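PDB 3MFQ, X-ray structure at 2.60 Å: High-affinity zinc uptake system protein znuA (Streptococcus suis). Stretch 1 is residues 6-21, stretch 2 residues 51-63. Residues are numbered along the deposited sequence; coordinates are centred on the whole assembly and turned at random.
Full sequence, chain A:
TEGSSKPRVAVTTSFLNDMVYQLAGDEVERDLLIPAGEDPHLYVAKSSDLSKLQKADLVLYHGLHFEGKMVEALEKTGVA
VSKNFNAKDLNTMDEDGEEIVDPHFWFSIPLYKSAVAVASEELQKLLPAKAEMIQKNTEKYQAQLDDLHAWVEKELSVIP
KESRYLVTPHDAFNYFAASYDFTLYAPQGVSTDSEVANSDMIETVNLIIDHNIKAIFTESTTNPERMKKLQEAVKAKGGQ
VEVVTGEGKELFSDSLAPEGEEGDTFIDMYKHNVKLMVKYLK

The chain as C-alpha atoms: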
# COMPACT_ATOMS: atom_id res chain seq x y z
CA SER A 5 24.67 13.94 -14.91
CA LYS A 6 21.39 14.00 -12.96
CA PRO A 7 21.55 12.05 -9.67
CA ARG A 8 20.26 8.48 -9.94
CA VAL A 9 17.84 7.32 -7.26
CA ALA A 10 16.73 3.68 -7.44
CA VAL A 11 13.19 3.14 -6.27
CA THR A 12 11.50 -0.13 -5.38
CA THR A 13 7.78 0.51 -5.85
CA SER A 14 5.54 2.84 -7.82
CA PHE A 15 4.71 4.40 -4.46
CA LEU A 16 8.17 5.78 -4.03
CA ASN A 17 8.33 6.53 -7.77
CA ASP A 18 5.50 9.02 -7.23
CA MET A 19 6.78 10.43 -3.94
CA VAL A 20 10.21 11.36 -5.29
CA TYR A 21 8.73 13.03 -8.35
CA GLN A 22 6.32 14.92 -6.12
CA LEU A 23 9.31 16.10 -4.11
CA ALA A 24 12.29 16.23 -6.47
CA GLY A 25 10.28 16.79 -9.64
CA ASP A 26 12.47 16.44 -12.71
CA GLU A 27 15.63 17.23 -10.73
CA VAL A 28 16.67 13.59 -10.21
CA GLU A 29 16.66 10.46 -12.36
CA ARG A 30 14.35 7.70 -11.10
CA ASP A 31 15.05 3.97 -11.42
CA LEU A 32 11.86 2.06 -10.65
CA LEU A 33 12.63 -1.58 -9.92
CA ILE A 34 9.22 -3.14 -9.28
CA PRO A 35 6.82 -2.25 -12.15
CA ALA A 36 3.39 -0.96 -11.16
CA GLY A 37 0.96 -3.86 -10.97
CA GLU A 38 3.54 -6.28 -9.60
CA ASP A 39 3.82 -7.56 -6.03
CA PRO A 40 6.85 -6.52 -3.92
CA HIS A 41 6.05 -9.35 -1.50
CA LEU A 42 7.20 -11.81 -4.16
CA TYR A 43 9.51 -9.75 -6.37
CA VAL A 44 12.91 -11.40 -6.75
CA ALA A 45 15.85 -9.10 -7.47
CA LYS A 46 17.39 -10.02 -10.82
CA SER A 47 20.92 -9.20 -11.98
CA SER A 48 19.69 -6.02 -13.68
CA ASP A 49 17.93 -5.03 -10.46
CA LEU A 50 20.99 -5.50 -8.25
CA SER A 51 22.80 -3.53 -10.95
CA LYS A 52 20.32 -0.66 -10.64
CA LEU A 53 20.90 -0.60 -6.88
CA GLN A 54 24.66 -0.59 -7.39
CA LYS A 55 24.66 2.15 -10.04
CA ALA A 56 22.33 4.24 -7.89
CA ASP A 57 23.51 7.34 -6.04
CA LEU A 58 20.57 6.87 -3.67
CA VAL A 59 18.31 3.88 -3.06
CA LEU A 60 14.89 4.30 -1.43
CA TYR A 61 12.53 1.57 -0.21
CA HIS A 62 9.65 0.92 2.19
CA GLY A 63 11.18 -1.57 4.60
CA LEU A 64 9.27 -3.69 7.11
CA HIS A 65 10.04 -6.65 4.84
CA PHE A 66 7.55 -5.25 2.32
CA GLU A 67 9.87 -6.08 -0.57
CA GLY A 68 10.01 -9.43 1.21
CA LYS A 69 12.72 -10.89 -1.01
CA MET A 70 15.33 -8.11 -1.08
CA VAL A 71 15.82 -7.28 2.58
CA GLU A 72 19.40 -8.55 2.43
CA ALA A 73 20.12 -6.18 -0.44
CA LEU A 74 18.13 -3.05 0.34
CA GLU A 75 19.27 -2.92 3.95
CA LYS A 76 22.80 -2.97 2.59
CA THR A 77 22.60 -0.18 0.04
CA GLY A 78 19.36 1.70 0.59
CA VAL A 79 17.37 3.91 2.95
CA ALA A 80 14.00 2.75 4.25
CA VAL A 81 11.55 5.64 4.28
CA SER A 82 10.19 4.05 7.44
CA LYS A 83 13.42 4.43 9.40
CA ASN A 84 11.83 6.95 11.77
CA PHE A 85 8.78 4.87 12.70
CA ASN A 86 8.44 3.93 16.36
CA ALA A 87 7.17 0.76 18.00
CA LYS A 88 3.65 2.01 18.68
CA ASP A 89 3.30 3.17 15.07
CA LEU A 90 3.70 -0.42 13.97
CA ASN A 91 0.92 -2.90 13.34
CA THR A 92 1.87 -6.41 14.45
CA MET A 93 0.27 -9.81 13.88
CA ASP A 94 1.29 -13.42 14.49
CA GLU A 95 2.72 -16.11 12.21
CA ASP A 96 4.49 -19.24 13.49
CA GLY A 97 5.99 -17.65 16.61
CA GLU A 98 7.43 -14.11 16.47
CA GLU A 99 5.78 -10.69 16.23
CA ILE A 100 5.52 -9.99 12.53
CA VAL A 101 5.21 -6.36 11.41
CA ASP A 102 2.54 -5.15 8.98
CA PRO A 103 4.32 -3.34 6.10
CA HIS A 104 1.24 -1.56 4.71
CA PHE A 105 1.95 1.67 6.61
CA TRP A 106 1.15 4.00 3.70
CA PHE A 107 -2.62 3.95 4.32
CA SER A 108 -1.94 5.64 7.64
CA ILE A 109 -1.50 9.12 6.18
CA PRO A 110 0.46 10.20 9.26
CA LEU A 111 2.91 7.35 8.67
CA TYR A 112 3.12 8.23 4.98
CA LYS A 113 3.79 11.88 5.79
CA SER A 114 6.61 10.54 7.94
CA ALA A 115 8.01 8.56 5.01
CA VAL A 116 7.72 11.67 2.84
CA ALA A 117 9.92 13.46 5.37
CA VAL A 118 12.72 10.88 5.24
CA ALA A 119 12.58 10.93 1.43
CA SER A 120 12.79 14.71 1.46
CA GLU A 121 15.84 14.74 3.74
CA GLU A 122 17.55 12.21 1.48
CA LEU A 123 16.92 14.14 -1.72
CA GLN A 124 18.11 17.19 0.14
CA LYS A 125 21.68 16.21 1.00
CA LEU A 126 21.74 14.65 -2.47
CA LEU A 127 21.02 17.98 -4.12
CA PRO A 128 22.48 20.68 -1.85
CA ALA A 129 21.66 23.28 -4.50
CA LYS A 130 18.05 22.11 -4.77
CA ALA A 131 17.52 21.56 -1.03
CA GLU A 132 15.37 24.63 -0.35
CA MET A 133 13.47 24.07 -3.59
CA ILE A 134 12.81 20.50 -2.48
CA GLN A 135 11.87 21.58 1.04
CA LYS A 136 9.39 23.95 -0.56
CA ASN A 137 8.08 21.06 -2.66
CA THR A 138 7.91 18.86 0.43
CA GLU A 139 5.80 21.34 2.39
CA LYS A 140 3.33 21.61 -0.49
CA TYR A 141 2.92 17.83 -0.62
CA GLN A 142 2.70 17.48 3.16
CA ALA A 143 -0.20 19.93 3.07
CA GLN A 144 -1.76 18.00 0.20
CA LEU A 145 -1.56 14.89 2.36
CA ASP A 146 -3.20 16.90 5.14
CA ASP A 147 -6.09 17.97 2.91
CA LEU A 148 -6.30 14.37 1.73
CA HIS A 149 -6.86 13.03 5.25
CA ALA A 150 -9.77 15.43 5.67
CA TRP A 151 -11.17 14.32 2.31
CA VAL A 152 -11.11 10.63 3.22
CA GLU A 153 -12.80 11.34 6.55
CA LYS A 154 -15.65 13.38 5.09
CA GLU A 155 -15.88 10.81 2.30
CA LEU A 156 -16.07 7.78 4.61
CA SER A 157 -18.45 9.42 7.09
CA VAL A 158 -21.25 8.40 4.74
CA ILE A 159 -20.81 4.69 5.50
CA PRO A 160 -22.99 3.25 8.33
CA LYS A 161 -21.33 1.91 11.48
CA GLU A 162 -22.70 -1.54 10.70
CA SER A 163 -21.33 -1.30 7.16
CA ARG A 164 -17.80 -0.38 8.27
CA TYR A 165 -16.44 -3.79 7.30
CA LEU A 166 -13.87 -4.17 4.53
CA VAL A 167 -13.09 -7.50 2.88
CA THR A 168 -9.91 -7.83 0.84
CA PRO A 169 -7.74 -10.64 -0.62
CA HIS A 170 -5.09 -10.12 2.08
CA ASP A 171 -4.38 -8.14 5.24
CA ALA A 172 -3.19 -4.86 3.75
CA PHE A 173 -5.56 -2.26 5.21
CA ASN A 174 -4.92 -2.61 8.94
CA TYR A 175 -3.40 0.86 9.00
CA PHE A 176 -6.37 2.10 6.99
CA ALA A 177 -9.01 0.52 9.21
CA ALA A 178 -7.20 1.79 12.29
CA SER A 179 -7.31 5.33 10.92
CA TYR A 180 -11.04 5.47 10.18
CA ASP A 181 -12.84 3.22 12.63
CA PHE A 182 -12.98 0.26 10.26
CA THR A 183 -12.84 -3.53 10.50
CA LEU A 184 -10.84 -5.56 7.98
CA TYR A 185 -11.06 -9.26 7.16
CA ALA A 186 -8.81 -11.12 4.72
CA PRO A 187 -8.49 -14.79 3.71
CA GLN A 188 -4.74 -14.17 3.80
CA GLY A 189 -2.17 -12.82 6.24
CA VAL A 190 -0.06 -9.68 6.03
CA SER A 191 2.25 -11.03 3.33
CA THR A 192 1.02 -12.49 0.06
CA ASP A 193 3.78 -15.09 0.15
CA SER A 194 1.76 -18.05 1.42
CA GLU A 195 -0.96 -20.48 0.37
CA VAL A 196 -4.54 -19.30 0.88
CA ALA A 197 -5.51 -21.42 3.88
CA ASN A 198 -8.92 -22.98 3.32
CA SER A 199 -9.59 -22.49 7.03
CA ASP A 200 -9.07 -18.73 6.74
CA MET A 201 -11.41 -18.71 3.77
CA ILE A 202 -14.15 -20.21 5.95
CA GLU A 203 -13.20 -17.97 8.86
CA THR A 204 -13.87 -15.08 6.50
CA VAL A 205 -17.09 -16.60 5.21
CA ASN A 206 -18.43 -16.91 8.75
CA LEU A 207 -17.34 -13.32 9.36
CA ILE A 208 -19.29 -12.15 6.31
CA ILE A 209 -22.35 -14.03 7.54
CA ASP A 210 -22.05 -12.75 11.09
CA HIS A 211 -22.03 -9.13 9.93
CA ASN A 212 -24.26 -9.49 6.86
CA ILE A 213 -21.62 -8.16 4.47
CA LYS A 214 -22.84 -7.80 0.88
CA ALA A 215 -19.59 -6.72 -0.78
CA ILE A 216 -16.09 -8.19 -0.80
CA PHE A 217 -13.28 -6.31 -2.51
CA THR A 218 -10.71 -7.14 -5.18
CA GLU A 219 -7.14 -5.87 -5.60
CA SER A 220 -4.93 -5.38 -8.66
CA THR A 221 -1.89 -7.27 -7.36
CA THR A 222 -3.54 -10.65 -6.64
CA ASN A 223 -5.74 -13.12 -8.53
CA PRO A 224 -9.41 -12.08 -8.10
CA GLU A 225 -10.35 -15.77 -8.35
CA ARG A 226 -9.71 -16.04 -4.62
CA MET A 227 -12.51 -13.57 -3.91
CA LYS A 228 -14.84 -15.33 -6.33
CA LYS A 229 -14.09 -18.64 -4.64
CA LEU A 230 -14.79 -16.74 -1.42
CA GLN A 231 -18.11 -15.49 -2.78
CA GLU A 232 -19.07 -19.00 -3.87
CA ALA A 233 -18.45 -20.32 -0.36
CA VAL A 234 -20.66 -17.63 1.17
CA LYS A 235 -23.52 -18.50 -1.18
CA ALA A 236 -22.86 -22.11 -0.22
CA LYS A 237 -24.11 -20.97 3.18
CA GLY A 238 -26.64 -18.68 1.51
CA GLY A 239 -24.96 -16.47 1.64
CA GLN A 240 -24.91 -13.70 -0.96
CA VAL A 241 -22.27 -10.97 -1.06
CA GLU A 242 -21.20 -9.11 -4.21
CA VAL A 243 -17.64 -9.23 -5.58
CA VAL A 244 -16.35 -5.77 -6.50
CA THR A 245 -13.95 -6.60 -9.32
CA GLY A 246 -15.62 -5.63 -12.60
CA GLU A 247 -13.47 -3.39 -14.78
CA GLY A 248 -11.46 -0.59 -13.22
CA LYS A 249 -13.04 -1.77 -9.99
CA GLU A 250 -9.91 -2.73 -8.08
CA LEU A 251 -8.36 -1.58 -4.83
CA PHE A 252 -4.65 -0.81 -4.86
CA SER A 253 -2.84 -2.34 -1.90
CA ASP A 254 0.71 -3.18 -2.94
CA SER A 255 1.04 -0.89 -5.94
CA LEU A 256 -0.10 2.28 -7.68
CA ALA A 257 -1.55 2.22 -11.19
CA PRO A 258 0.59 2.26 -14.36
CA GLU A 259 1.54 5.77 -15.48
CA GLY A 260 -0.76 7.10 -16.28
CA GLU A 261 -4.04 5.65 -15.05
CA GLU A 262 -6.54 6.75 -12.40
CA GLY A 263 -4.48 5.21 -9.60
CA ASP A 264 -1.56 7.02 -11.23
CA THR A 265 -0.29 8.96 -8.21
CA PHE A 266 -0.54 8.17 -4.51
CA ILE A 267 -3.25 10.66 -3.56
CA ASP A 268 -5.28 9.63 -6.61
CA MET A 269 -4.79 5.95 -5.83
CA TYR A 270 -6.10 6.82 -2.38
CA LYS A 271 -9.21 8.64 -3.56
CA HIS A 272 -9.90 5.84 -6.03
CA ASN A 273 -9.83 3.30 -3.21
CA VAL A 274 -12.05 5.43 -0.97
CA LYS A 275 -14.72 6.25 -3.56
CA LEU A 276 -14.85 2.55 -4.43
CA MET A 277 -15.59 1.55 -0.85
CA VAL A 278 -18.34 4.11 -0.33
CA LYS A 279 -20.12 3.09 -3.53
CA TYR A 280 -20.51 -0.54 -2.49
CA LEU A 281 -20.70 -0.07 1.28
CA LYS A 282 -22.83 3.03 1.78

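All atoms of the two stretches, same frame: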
# COMPACT_ATOMS: atom_id res chain seq x y z
N LYS A 6 22.41 14.01 -14.00
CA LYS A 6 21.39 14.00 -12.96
C LYS A 6 21.59 12.84 -11.99
O LYS A 6 21.87 11.72 -12.41
CB LYS A 6 19.99 13.91 -13.57
CG LYS A 6 19.45 15.20 -14.15
CD LYS A 6 18.03 15.00 -14.67
CE LYS A 6 17.42 16.30 -15.15
NZ LYS A 6 16.06 16.10 -15.73
N PRO A 7 21.44 13.10 -10.68
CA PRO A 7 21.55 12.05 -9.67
C PRO A 7 20.60 10.89 -9.96
O PRO A 7 19.48 11.10 -10.43
CB PRO A 7 21.12 12.76 -8.38
CG PRO A 7 21.42 14.18 -8.62
CD PRO A 7 21.17 14.42 -10.08
N ARG A 8 21.06 9.67 -9.69
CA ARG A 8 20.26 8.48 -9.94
C ARG A 8 19.77 7.89 -8.62
O ARG A 8 20.56 7.49 -7.77
CB ARG A 8 21.07 7.45 -10.74
CG ARG A 8 20.27 6.24 -11.21
CD ARG A 8 20.84 5.65 -12.49
NE ARG A 8 20.93 6.66 -13.54
CZ ARG A 8 19.89 7.07 -14.28
NH1 ARG A 8 18.69 6.55 -14.08
NH2 ARG A 8 20.06 7.99 -15.21
N VAL A 9 18.46 7.84 -8.47
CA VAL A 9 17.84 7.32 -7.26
C VAL A 9 16.97 6.11 -7.57
O VAL A 9 15.87 6.26 -8.07
CB VAL A 9 16.98 8.40 -6.58
CG1 VAL A 9 16.29 7.82 -5.40
CG2 VAL A 9 17.83 9.60 -6.23
N ALA A 10 17.45 4.92 -7.20
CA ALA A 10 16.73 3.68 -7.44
C ALA A 10 15.53 3.59 -6.50
O ALA A 10 15.59 4.00 -5.34
CB ALA A 10 17.66 2.52 -7.26
N VAL A 11 14.43 3.09 -7.02
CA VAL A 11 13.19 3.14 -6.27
C VAL A 11 12.41 1.84 -6.46
O VAL A 11 12.17 1.40 -7.59
CB VAL A 11 12.35 4.39 -6.67
CG1 VAL A 11 13.25 5.62 -6.90
CG2 VAL A 11 11.50 4.10 -7.90
N THR A 12 12.06 1.22 -5.35
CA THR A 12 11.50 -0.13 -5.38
C THR A 12 10.10 -0.18 -5.98
O THR A 12 9.87 -0.90 -6.95
CB THR A 12 11.48 -0.77 -3.97
OG1 THR A 12 10.93 0.15 -3.02
CG2 THR A 12 12.89 -1.14 -3.55
N THR A 13 9.17 0.59 -5.43
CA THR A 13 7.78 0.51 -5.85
C THR A 13 7.28 1.79 -6.48
O THR A 13 7.89 2.85 -6.32
CB THR A 13 6.86 0.18 -4.67
OG1 THR A 13 6.61 1.38 -3.93
CG2 THR A 13 7.51 -0.86 -3.77
N SER A 14 6.17 1.69 -7.19
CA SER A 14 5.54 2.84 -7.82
C SER A 14 5.18 3.90 -6.78
O SER A 14 5.07 5.08 -7.10
CB SER A 14 4.29 2.41 -8.58
OG SER A 14 3.42 1.69 -7.73
N PHE A 15 4.99 3.47 -5.54
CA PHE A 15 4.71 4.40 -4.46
C PHE A 15 5.82 5.42 -4.38
O PHE A 15 5.59 6.62 -4.49
CB PHE A 15 4.64 3.68 -3.12
CG PHE A 15 3.46 2.78 -2.98
CD1 PHE A 15 2.22 3.31 -2.65
CD2 PHE A 15 3.58 1.42 -3.16
CE1 PHE A 15 1.13 2.48 -2.52
CE2 PHE A 15 2.50 0.59 -3.03
CZ PHE A 15 1.27 1.12 -2.71
N LEU A 16 7.02 4.92 -4.17
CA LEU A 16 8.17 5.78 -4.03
C LEU A 16 8.37 6.56 -5.33
O LEU A 16 8.60 7.77 -5.29
CB LEU A 16 9.40 4.95 -3.65
CG LEU A 16 9.09 4.03 -2.46
CD1 LEU A 16 10.33 3.30 -1.98
CD2 LEU A 16 8.45 4.83 -1.32
N ASN A 17 8.24 5.87 -6.46
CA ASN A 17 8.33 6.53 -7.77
C ASN A 17 7.54 7.83 -7.84
O ASN A 17 8.01 8.82 -8.39
CB ASN A 17 7.87 5.59 -8.89
CG ASN A 17 8.18 6.15 -10.27
OD1 ASN A 17 9.32 6.48 -10.57
ND2 ASN A 17 7.15 6.26 -11.12
N ASP A 18 6.33 7.82 -7.28
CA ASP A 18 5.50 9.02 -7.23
C ASP A 18 6.06 10.03 -6.24
O ASP A 18 6.29 11.19 -6.58
CB ASP A 18 4.07 8.65 -6.84
CG ASP A 18 3.17 9.86 -6.70
OD1 ASP A 18 3.32 10.81 -7.49
OD2 ASP A 18 2.31 9.86 -5.79
N MET A 19 6.27 9.57 -5.01
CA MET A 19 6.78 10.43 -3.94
C MET A 19 7.95 11.29 -4.41
O MET A 19 7.88 12.52 -4.36
CB MET A 19 7.19 9.57 -2.74
CG MET A 19 7.64 10.37 -1.52
SD MET A 19 7.90 9.34 -0.05
CE MET A 19 9.10 8.17 -0.68
N VAL A 20 9.02 10.65 -4.87
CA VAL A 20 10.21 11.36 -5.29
C VAL A 20 9.91 12.42 -6.34
O VAL A 20 10.39 13.55 -6.25
CB VAL A 20 11.29 10.41 -5.84
CG1 VAL A 20 12.48 11.20 -6.36
CG2 VAL A 20 11.73 9.45 -4.76
N TYR A 21 9.12 12.06 -7.34
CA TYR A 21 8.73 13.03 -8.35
C TYR A 21 8.02 14.20 -7.70
O TYR A 21 8.32 15.36 -7.99
CB TYR A 21 7.83 12.40 -9.41
CG TYR A 21 7.31 13.41 -10.41
CD1 TYR A 21 8.15 13.95 -11.38
CD2 TYR A 21 5.99 13.82 -10.38
CE1 TYR A 21 7.68 14.88 -12.29
CE2 TYR A 21 5.51 14.74 -11.30
CZ TYR A 21 6.36 15.27 -12.25
OH TYR A 21 5.88 16.19 -13.16
N SER A 51 21.99 -4.49 -10.22
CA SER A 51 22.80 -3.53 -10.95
C SER A 51 22.27 -2.11 -10.72
O SER A 51 23.04 -1.20 -10.42
CB SER A 51 22.79 -3.86 -12.45
OG SER A 51 23.51 -2.89 -13.19
N LYS A 52 20.96 -1.94 -10.86
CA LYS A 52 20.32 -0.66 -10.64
C LYS A 52 20.63 -0.11 -9.25
O LYS A 52 20.89 1.08 -9.08
CB LYS A 52 18.80 -0.80 -10.81
CG LYS A 52 18.36 -1.21 -12.20
CD LYS A 52 17.03 -1.95 -12.15
CE LYS A 52 16.44 -2.15 -13.53
NZ LYS A 52 15.81 -0.90 -14.06
N LEU A 53 20.60 -0.99 -8.25
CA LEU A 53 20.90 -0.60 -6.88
C LEU A 53 22.35 -0.14 -6.77
O LEU A 53 22.65 0.83 -6.08
CB LEU A 53 20.68 -1.78 -5.94
CG LEU A 53 19.27 -2.35 -5.87
CD1 LEU A 53 19.22 -3.55 -4.94
CD2 LEU A 53 18.29 -1.29 -5.41
N GLN A 54 23.23 -0.86 -7.45
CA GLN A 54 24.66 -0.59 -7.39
C GLN A 54 25.01 0.72 -8.09
O GLN A 54 25.80 1.52 -7.58
CB GLN A 54 25.43 -1.75 -8.03
CG GLN A 54 26.73 -2.11 -7.33
CD GLN A 54 27.89 -1.25 -7.77
OE1 GLN A 54 28.86 -1.07 -7.03
NE2 GLN A 54 27.81 -0.70 -8.98
N LYS A 55 24.41 0.95 -9.25
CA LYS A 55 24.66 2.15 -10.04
C LYS A 55 24.01 3.38 -9.43
O LYS A 55 24.32 4.51 -9.80
CB LYS A 55 24.15 1.97 -11.47
CG LYS A 55 24.80 0.84 -12.26
CD LYS A 55 24.16 0.71 -13.64
CE LYS A 55 24.83 -0.38 -14.46
NZ LYS A 55 24.16 -0.56 -15.78
N ALA A 56 23.11 3.15 -8.48
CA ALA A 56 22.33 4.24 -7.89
C ALA A 56 23.15 5.10 -6.93
O ALA A 56 23.99 4.60 -6.18
CB ALA A 56 21.10 3.68 -7.18
N ASP A 57 22.90 6.40 -6.97
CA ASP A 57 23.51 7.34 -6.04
C ASP A 57 22.74 7.30 -4.73
O ASP A 57 23.29 7.55 -3.65
CB ASP A 57 23.50 8.76 -6.61
CG ASP A 57 24.25 8.87 -7.92
OD1 ASP A 57 25.30 8.20 -8.07
OD2 ASP A 57 23.81 9.64 -8.79
N LEU A 58 21.45 6.97 -4.83
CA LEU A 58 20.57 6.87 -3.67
C LEU A 58 19.54 5.78 -3.93
O LEU A 58 18.94 5.73 -5.00
CB LEU A 58 19.87 8.20 -3.41
CG LEU A 58 18.75 8.21 -2.37
CD1 LEU A 58 19.30 7.89 -0.99
CD2 LEU A 58 18.03 9.55 -2.35
N VAL A 59 19.33 4.92 -2.95
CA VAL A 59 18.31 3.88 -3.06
C VAL A 59 17.25 4.06 -1.98
O VAL A 59 17.58 4.14 -0.79
CB VAL A 59 18.93 2.47 -2.97
CG1 VAL A 59 17.83 1.41 -2.94
CG2 VAL A 59 19.88 2.23 -4.14
N LEU A 60 15.98 4.12 -2.38
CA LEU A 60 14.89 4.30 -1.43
C LEU A 60 13.90 3.14 -1.48
O LEU A 60 13.51 2.68 -2.56
CB LEU A 60 14.15 5.62 -1.70
CG LEU A 60 14.86 6.89 -1.25
CD1 LEU A 60 14.14 8.12 -1.78
CD2 LEU A 60 14.96 6.94 0.27
N TYR A 61 13.49 2.67 -0.30
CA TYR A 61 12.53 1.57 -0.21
C TYR A 61 11.66 1.69 1.04
O TYR A 61 11.95 2.47 1.94
CB TYR A 61 13.25 0.22 -0.23
CG TYR A 61 14.09 -0.06 1.00
CD1 TYR A 61 15.26 0.65 1.25
CD2 TYR A 61 13.72 -1.05 1.91
CE1 TYR A 61 16.03 0.39 2.37
CE2 TYR A 61 14.48 -1.31 3.03
CZ TYR A 61 15.63 -0.59 3.26
OH TYR A 61 16.39 -0.85 4.37
N HIS A 62 10.59 0.90 1.08
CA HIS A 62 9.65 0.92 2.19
C HIS A 62 10.29 0.37 3.46
O HIS A 62 10.41 1.08 4.46
CB HIS A 62 8.41 0.08 1.86
CG HIS A 62 7.60 0.62 0.73
ND1 HIS A 62 8.14 0.91 -0.51
CD2 HIS A 62 6.28 0.93 0.64
CE1 HIS A 62 7.19 1.37 -1.30
NE2 HIS A 62 6.05 1.39 -0.63
N GLY A 63 10.68 -0.89 3.42
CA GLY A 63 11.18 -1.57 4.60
C GLY A 63 10.12 -2.49 5.17
O GLY A 63 9.19 -2.88 4.46

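The two stretches meet as neighbouring parallel strands of a sheet, with a helix from each stretch adding apolar side chains to the contact. Strand 8-11 runs alongside strand 58-61, their axes 4.5 Å apart at closest approach and 24° apart in direction. Val 9 pairs with Leu 58, Ala 10 with Val 59, and Val 11 with Leu 60.

The backbone bonds follow the usual parallel pattern, in which each strand bonds through alternate residues: Leu 58 reaches Arg 8 and Ala 10, and Leu 60 reaches Ala 10 and Thr 12. Arg 8 O accepts from Leu 58 N at 3.1 Å. Ala 10 N donates to Leu 58 O at 2.8 Å, a weak bond because its angle is bent. Ala 10 O accepts from Leu 60 N at 3.0 Å in a nearly straight bond. The last rung, Thr 12 N to Leu 60 O, is long at 3.5 Å and weak.

Asp 57 fastens the start of the ladder. Its backbone N donates to Arg 8 O at 2.7 Å, so this carbonyl accepts two hydrogen bonds. Its side chain reaches back, and Asp 57 OD2 accepts from Arg 8 N at 2.9 Å. The Arg 8 side chain is not the partner here; its end leads away.

The two faces of the sheet are packed differently. On the face of Ala 10 and Val 59, Ala 10 CB lies 3.6 Å from Ala 56 CB and 3.8 Å from Val 59 CG2. Leu 53 CD2, from helix 51-55, is 4.3 Å from the same Ala 10 CB. The small methyl thus sits among apolar groups from both the helix and the strand of stretch 2.

The other face carries Val 9, Val 11, Leu 58 and Leu 60. Val 9 CG2 is 3.8 Å from Leu 58 CB, and Val 9 CG1 is 4.2 Å from Leu 60 CD1. Helix 14-21 contributes Val 20, whose CG2 lies 4.1 Å from Leu 60 CD1. Leu 60 CD1 thus meets side chains from both the strand and the helix of stretch 1. Leu 16 also points toward stretch 2, and its CD1 comes within 3.3 Å of Tyr 61 CA.

Past the paired residues, Thr 12 CG2 packs 3.6 Å from Tyr 61 CB. His 62 is buried near the start of helix 14-21, beside Thr 13, Phe 15 and Leu 16. Its ring and that of Phe 15 meet obliquely, with centroids 5.5 Å apart. Thr 13 also caps the helix: Thr 13 OG1 accepts a weak bond from Phe 15 N at 3.1 Å.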